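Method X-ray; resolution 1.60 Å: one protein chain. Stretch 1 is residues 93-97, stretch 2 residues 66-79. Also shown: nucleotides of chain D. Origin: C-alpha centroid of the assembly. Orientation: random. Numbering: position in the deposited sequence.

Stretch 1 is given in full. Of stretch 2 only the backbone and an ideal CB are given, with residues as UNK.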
# COMPACT_ATOMS: atom_id res chain seq x y z
N ASN I 93 -5.84 10.50 -27.44
CA ASN I 93 -4.63 11.25 -27.72
C ASN I 93 -3.48 10.47 -27.10
O ASN I 93 -3.62 9.91 -26.01
CB ASN I 93 -4.69 12.64 -27.09
CG ASN I 93 -5.88 13.43 -27.58
OD1 ASN I 93 -6.04 13.66 -28.79
ND2 ASN I 93 -6.74 13.85 -26.66
N VAL I 94 -2.37 10.41 -27.81
CA VAL I 94 -1.20 9.70 -27.28
C VAL I 94 -0.05 10.68 -27.33
O VAL I 94 0.20 11.29 -28.37
CB VAL I 94 -0.83 8.49 -28.16
CG1 VAL I 94 0.41 7.76 -27.56
CG2 VAL I 94 -1.99 7.54 -28.26
N LYS I 95 0.65 10.87 -26.22
CA LYS I 95 1.76 11.79 -26.29
C LYS I 95 2.89 11.58 -25.32
O LYS I 95 2.72 11.09 -24.19
CB LYS I 95 1.29 13.24 -26.16
CG LYS I 95 0.92 13.65 -24.76
CD LYS I 95 0.67 15.15 -24.67
CE LYS I 95 0.34 15.56 -23.25
NZ LYS I 95 -0.07 16.99 -23.13
N GLN I 96 4.08 11.94 -25.81
CA GLN I 96 5.28 11.86 -25.02
C GLN I 96 5.17 13.10 -24.15
O GLN I 96 4.98 14.22 -24.65
CB GLN I 96 6.49 11.90 -25.95
CG GLN I 96 7.78 11.99 -25.21
CD GLN I 96 8.98 12.04 -26.12
OE1 GLN I 96 8.89 12.38 -27.30
NE2 GLN I 96 10.13 11.70 -25.56
N VAL I 97 5.27 12.91 -22.84
CA VAL I 97 5.11 14.03 -21.94
C VAL I 97 6.27 15.01 -21.81
O VAL I 97 6.12 16.19 -22.11
CB VAL I 97 4.72 13.55 -20.54
CG1 VAL I 97 4.46 14.76 -19.64
CG2 VAL I 97 3.47 12.68 -20.62
N UNK I 66 17.29 7.55 -24.58
CA UNK I 66 16.15 7.56 -23.66
C UNK I 66 15.00 8.32 -24.28
O UNK I 66 13.88 7.84 -24.39
CB UNK I 66 16.53 8.18 -22.31
N UNK I 67 15.29 9.55 -24.72
CA UNK I 67 14.25 10.38 -25.33
C UNK I 67 13.71 9.82 -26.66
O UNK I 67 12.49 9.80 -26.91
CB UNK I 67 14.80 11.79 -25.56
N UNK I 68 14.61 9.35 -27.52
CA UNK I 68 14.20 8.82 -28.80
C UNK I 68 13.36 7.57 -28.64
O UNK I 68 12.40 7.36 -29.39
CB UNK I 68 15.42 8.52 -29.67
N UNK I 69 13.69 6.73 -27.66
CA UNK I 69 12.93 5.50 -27.44
C UNK I 69 11.50 5.87 -27.02
O UNK I 69 10.55 5.24 -27.45
CB UNK I 69 13.60 4.62 -26.38
N UNK I 70 11.37 6.90 -26.18
CA UNK I 70 10.04 7.33 -25.75
C UNK I 70 9.24 7.78 -26.98
O UNK I 70 8.09 7.40 -27.16
CB UNK I 70 10.14 8.46 -24.72
N UNK I 71 9.87 8.61 -27.81
CA UNK I 71 9.17 9.14 -28.98
C UNK I 71 8.72 8.04 -29.95
O UNK I 71 7.58 8.03 -30.41
CB UNK I 71 10.07 10.13 -29.71
N UNK I 72 9.62 7.10 -30.24
CA UNK I 72 9.30 6.01 -31.15
C UNK I 72 8.23 5.08 -30.57
O UNK I 72 7.36 4.59 -31.29
CB UNK I 72 10.57 5.21 -31.48
N UNK I 73 8.30 4.82 -29.26
CA UNK I 73 7.27 4.01 -28.61
C UNK I 73 5.92 4.70 -28.73
O UNK I 73 4.90 4.05 -29.03
CB UNK I 73 7.62 3.76 -27.14
N UNK I 74 5.91 6.02 -28.53
CA UNK I 74 4.68 6.81 -28.61
C UNK I 74 4.03 6.71 -29.99
O UNK I 74 2.80 6.53 -30.11
CB UNK I 74 4.97 8.27 -28.28
N UNK I 75 4.85 6.83 -31.03
CA UNK I 75 4.35 6.77 -32.40
C UNK I 75 3.76 5.40 -32.72
O UNK I 75 2.74 5.32 -33.39
CB UNK I 75 5.47 7.10 -33.39
N UNK I 76 4.41 4.34 -32.25
CA UNK I 76 3.91 2.99 -32.48
C UNK I 76 2.56 2.82 -31.79
O UNK I 76 1.64 2.27 -32.38
CB UNK I 76 4.91 1.95 -31.98
N UNK I 77 2.47 3.27 -30.54
CA UNK I 77 1.22 3.12 -29.80
C UNK I 77 0.10 3.91 -30.47
O UNK I 77 -1.00 3.39 -30.68
CB UNK I 77 1.40 3.58 -28.35
N UNK I 78 0.39 5.14 -30.83
CA UNK I 78 -0.60 5.99 -31.48
C UNK I 78 -1.13 5.34 -32.76
O UNK I 78 -2.34 5.21 -32.96
CB UNK I 78 0.00 7.36 -31.79
N UNK I 79 -0.22 4.89 -33.61
CA UNK I 79 -0.61 4.29 -34.88
C UNK I 79 -1.38 2.98 -34.77
O UNK I 79 -2.37 2.77 -35.47
CB UNK I 79 0.64 4.05 -35.72
P DC D 2 16.09 5.55 -20.11
OP1 DC D 2 15.48 4.93 -21.30
OP2 DC D 2 15.70 5.08 -18.75
O5' DC D 2 17.66 5.37 -20.20
C5' DC D 2 18.34 5.80 -21.37
C4' DC D 2 19.83 5.57 -21.23
O4' DC D 2 20.37 6.39 -20.17
C3' DC D 2 20.28 4.13 -20.97
O3' DC D 2 21.25 3.83 -22.01
C2' DC D 2 20.76 4.16 -19.51
C1' DC D 2 21.16 5.61 -19.28
N1 DC D 2 20.91 6.10 -17.92
C2 DC D 2 21.99 6.49 -17.10
O2 DC D 2 23.16 6.48 -17.60
N3 DC D 2 21.76 6.87 -15.81
C4 DC D 2 20.49 6.90 -15.33
N4 DC D 2 20.30 7.26 -14.04
C5 DC D 2 19.38 6.56 -16.15
C6 DC D 2 19.62 6.16 -17.43

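Stretch 2 is helical throughout, and its axis runs nearly antiparallel to strand 93-96, at 171° and 7.9 Å at closest approach. V94 and Q96 point toward the helix, while N93 and K95 point away.

Position 66 has helical angles (-59/-53) and nothing of stretch 1 nearby. The nucleotide matters here: an ideal CB would lie 3.1 Å from C5' of DC2 of chain D. The lack of a side chain suits this spot. The residue is G66, and its CA lies 3.6 Å from OP1 of DC2.

Position 67 points sideways, with its ideal CB 4.7 Å from NE2 of Q96. A polar side chain of moderate length could reach that amide; a small one would leave it to the backbone. The residue is N67. Its backbone O accepts a weak hydrogen bond from Q96 NE2 at 3.3 Å. The end of its side chain also comes close to Q96.

Positions 68 and 69 point away from the strand, so stretch 1 sets little limit on them. They are A68 and F69.

Position 70 points toward the strand. Its ideal CB is 3.4 Å from NE2 of Q96, a donor. An acceptor such as Glu, Gln or Asp would suit. The residue is E70, with chi1 m and chi2 t. Its OE1 accepts a hydrogen bond from Q96 NE2 at 2.9 Å, and the 167° angle at the hydrogen makes it nearly straight.

Position 71 points sideways, and its ideal CB is already 3.5 Å from OE1 of Q96. A small side chain fits easily; a longer one would have to turn aside from the glutamine. The residue is A71, whose CB packs against that oxygen at 3.5 Å.

Position 72 points away, and 73 is out of reach. They are I72 and C73.

Position 74 points toward the strand, between V94 and Q96. Its ideal CB is 4.5 Å from Q96 N and 4.6 Å from V94 CG1. Ala, Ser, Cys or Thr would be plausible. The residue is S74, chi1 t. Its OG lies 3.6 Å from CG1 of V94 and 3.9 Å from CA of K95. A water hydrogen-bonds to S74 OG at 2.8 Å and weakly accepts from Q96 N at 3.5 Å, so it bridges helix and strand.

Position 75 points away and 76 is out of reach. They are E75 and F76.

Position 77 points toward the strand, with its ideal CB 4.4 Å from CG1 of V94. An apolar side chain is the natural choice, whether Ala, Val, Leu or Ile. The residue is V77; its CG1 meets V94 CG1 at 4.1 Å.

Position 78 points sideways, with its ideal CB 3.9 Å from V94 CB. Apolar groups or a long polar chain with an aliphatic stem would suit. The residue is Q78. Its CB packs against V94 CB at 3.9 Å. One water accepts from both Q78 NE2 (2.5 Å) and V94 N (2.9 Å), linking side chain to strand.

Position 79 is out of reach of the strand. It is S79.

Stretch 2 66-79: GNAFEAICSEFVQS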
# COMPACT_ATOMS: atom_id res chain seq x y z
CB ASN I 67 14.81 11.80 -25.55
CG ASN I 67 13.83 12.72 -26.25
OD1 ASN I 67 14.05 13.11 -27.39
ND2 ASN I 67 12.74 13.05 -25.56
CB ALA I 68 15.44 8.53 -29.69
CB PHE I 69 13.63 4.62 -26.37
CG PHE I 69 12.98 3.27 -26.17
CD1 PHE I 69 12.83 2.37 -27.23
CD2 PHE I 69 12.54 2.88 -24.89
CE1 PHE I 69 12.25 1.12 -27.04
CE2 PHE I 69 11.95 1.61 -24.70
CZ PHE I 69 11.81 0.73 -25.77
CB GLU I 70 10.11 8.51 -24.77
CG GLU I 70 10.62 8.18 -23.38
CD GLU I 70 10.72 9.40 -22.49
OE1 GLU I 70 10.30 10.50 -22.92
OE2 GLU I 70 11.21 9.26 -21.34
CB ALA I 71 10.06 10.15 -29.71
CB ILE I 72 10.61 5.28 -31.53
CG1 ILE I 72 11.45 6.25 -32.37
CG2 ILE I 72 10.32 4.01 -32.27
CD1 ILE I 72 12.90 5.83 -32.62
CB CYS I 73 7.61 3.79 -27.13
SG CYS I 73 8.82 2.45 -26.85
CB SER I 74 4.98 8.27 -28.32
OG SER I 74 3.77 8.99 -28.16
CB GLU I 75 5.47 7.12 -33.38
CG GLU I 75 5.92 8.55 -33.21
CD GLU I 75 7.06 8.93 -34.12
OE1 GLU I 75 7.67 8.03 -34.75
OE2 GLU I 75 7.36 10.14 -34.20
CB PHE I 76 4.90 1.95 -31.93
CG PHE I 76 4.33 0.57 -31.87
CD1 PHE I 76 4.22 -0.21 -33.02
CD2 PHE I 76 3.81 0.08 -30.67
CE1 PHE I 76 3.59 -1.47 -32.97
CE2 PHE I 76 3.19 -1.15 -30.61
CZ PHE I 76 3.07 -1.93 -31.75
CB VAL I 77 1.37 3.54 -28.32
CG1 VAL I 77 -0.02 3.65 -27.64
CG2 VAL I 77 2.22 2.50 -27.57
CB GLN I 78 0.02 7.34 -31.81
CG GLN I 78 -0.96 8.37 -32.36
CD GLN I 78 -0.26 9.67 -32.73
OE1 GLN I 78 0.68 9.67 -33.53
NE2 GLN I 78 -0.71 10.78 -32.15
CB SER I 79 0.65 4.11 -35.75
OG SER I 79 0.29 3.84 -37.09
O HOH W 1 4.04 11.54 -29.28
O HOH W 2 -2.64 11.12 -30.58
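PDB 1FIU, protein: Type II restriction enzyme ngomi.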